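Side-chain contact in putative outer membrane lipoprotein (Salmonella typhimurium LT2, PDB 2RD1), which is of unknown function but is probably anchored to the bacterial membrane by lipid and carries a small, probably SH3-like beta domain: residues A[5-10]-A[30-35]. Sequence-based numbering, arbitrary orientation.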
loop_
_atom_site.group_PDB
_atom_site.type_symbol
_atom_site.label_atom_id
_atom_site.label_comp_id
_atom_site.label_asym_id
_atom_site.label_seq_id
_atom_site.Cartn_x
_atom_site.Cartn_y
_atom_site.Cartn_z
ATOM N N TYR A 5 -0.001 0.626 -6.601
ATOM C CA TYR A 5 1.136 0.490 -5.719
ATOM C C TYR A 5 0.982 -0.883 -5.117
ATOM O O TYR A 5 -0.139 -1.387 -4.990
ATOM C CB TYR A 5 1.110 1.523 -4.594
ATOM C CG TYR A 5 1.797 2.831 -4.921
ATOM C CD1 TYR A 5 1.246 3.727 -5.828
ATOM C CD2 TYR A 5 2.998 3.173 -4.310
ATOM C CE1 TYR A 5 1.877 4.942 -6.121
ATOM C CE2 TYR A 5 3.637 4.378 -4.590
ATOM C CZ TYR A 5 3.071 5.258 -5.497
ATOM O OH TYR A 5 3.706 6.451 -5.765
ATOM N N VAL A 6 2.108 -1.499 -4.781
ATOM C CA VAL A 6 2.096 -2.809 -4.165
ATOM C C VAL A 6 2.678 -2.647 -2.777
ATOM O O VAL A 6 3.806 -2.179 -2.599
ATOM C CB VAL A 6 2.929 -3.825 -4.954
ATOM C CG1 VAL A 6 3.008 -5.139 -4.184
ATOM C CG2 VAL A 6 2.308 -4.037 -6.317
HETATM N N MSE A 7 1.873 -3.034 -1.800
HETATM C CA MSE A 7 2.221 -2.951 -0.398
HETATM C C MSE A 7 2.588 -4.326 0.131
HETATM O O MSE A 7 1.871 -5.296 -0.097
HETATM C CB MSE A 7 1.020 -2.414 0.379
HETATM C CG MSE A 7 1.194 -2.354 1.883
HETATM SE SE MSE A 7 -0.464 -1.824 2.751
HETATM C CE MSE A 7 -0.322 0.084 2.520
ATOM N N THR A 8 3.711 -4.406 0.831
ATOM C CA THR A 8 4.142 -5.658 1.428
ATOM C C THR A 8 4.062 -5.475 2.936
ATOM O O THR A 8 4.616 -4.523 3.483
ATOM C CB THR A 8 5.576 -6.004 1.030
ATOM O OG1 THR A 8 5.642 -6.143 -0.394
ATOM C CG2 THR A 8 6.003 -7.325 1.670
ATOM N N THR A 9 3.363 -6.379 3.614
ATOM C CA THR A 9 3.224 -6.249 5.057
ATOM C C THR A 9 4.269 -7.030 5.840
ATOM O O THR A 9 4.928 -7.931 5.320
ATOM C CB THR A 9 1.795 -6.663 5.529
ATOM O OG1 THR A 9 1.613 -8.075 5.363
ATOM C CG2 THR A 9 0.721 -5.909 4.708
ATOM N N LYS A 10 4.414 -6.656 7.101
ATOM C CA LYS A 10 5.366 -7.281 8.001
ATOM C C LYS A 10 5.157 -8.787 8.067
ATOM O O LYS A 10 6.123 -9.549 8.067
ATOM C CB LYS A 10 5.227 -6.667 9.397
ATOM C CG LYS A 10 6.249 -7.166 10.409
ATOM C CD LYS A 10 6.153 -6.391 11.713
ATOM C CE LYS A 10 7.152 -6.902 12.735
ATOM N NZ LYS A 10 7.156 -6.062 13.969
ATOM N N THR A 30 -1.877 4.053 8.095
ATOM C CA THR A 30 -1.660 4.274 6.677
ATOM C C THR A 30 -2.953 3.848 6.012
ATOM O O THR A 30 -3.335 2.683 6.068
ATOM C CB THR A 30 -0.500 3.417 6.115
ATOM O OG1 THR A 30 0.720 3.755 6.783
ATOM C CG2 THR A 30 -0.328 3.670 4.626
ATOM N N SER A 31 -3.643 4.796 5.399
ATOM C CA SER A 31 -4.891 4.473 4.741
ATOM C C SER A 31 -4.642 4.210 3.265
ATOM O O SER A 31 -3.800 4.864 2.644
ATOM C CB SER A 31 -5.872 5.626 4.895
ATOM O OG SER A 31 -5.405 6.764 4.190
ATOM N N TYR A 32 -5.368 3.240 2.715
ATOM C CA TYR A 32 -5.255 2.895 1.302
ATOM C C TYR A 32 -6.609 2.449 0.774
ATOM O O TYR A 32 -7.545 2.251 1.545
ATOM C CB TYR A 32 -4.248 1.761 1.087
ATOM C CG TYR A 32 -4.656 0.440 1.700
ATOM C CD1 TYR A 32 -4.490 0.196 3.061
ATOM C CD2 TYR A 32 -5.211 -0.564 0.919
ATOM C CE1 TYR A 32 -4.866 -1.030 3.630
ATOM C CE2 TYR A 32 -5.592 -1.785 1.472
ATOM C CZ TYR A 32 -5.414 -2.013 2.826
ATOM O OH TYR A 32 -5.761 -3.230 3.365
ATOM N N THR A 33 -6.694 2.282 -0.543
ATOM C CA THR A 33 -7.916 1.841 -1.208
ATOM C C THR A 33 -7.616 0.532 -1.922
ATOM O O THR A 33 -6.790 0.509 -2.835
ATOM C CB THR A 33 -8.375 2.853 -2.275
ATOM O OG1 THR A 33 -8.445 4.162 -1.704
ATOM C CG2 THR A 33 -9.740 2.468 -2.810
ATOM N N ASP A 34 -8.274 -0.553 -1.525
ATOM C CA ASP A 34 -8.017 -1.832 -2.172
ATOM C C ASP A 34 -8.524 -1.863 -3.612
ATOM O O ASP A 34 -9.002 -0.853 -4.130
ATOM C CB ASP A 34 -8.634 -2.982 -1.367
ATOM C CG ASP A 34 -10.133 -2.830 -1.162
ATOM O OD1 ASP A 34 -10.849 -2.518 -2.134
ATOM O OD2 ASP A 34 -10.593 -3.046 -0.023
ATOM N N GLN A 35 -8.415 -3.024 -4.254
ATOM C CA GLN A 35 -8.855 -3.188 -5.635
ATOM C C GLN A 35 -10.368 -3.138 -5.808
ATOM O O GLN A 35 -10.863 -3.141 -6.930
ATOM C CB GLN A 35 -8.329 -4.503 -6.214
ATOM C CG GLN A 35 -6.866 -4.480 -6.629
ATOM C CD GLN A 35 -6.566 -3.419 -7.677
ATOM O OE1 GLN A 35 -6.554 -2.221 -7.382
ATOM N NE2 GLN A 35 -6.323 -3.854 -8.908
#
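T30 and Y32, on strand 29-33, receive the end of the M7 side chain across the core of a small beta fold of the DUF903 family, consistent with its place among SH3-like domains. The chain forms two three-stranded antiparallel sheets: 4-9 is the middle strand of one and 29-33 the middle strand of the other. Their backbones stay well apart, with the CA atoms of M7 and Y32 at 9.6 Å, and side chains bridge the interval. M7 was modelled as selenomethionine, with selenium in place of the natural sulfur.

At T30 the meeting is tip to tip, methyl against methyl: CG2 of T30 lies 4.2 Å from CE of M7. The threonine torsion (chi1 -61°) sets CG2 anti to the backbone N and gives the methyl to the core, while OG1 is hydrogen-bonded to OG of S44. S31 starts off away from strand 4-9, and its side chain touches E41 on the adjacent strand 39-43. Y32 faces segment 5-10 again and forms a Met-aromatic contact: SE of M7 sits over the face of its ring, 4.7 Å from the centroid and 19° from the ring normal. P21 touches all three side chains, and V47 and L50 of strand 47-52 pack against M7 within its own sheet.

The M7 side chain reaches across because it is extended through chi1 and chi2 and turns only about its CG–SE bond (chi3 -82°). That turn swings its terminal methyl obliquely to the Y32 ring, where CE comes to 4.2 Å from CD1.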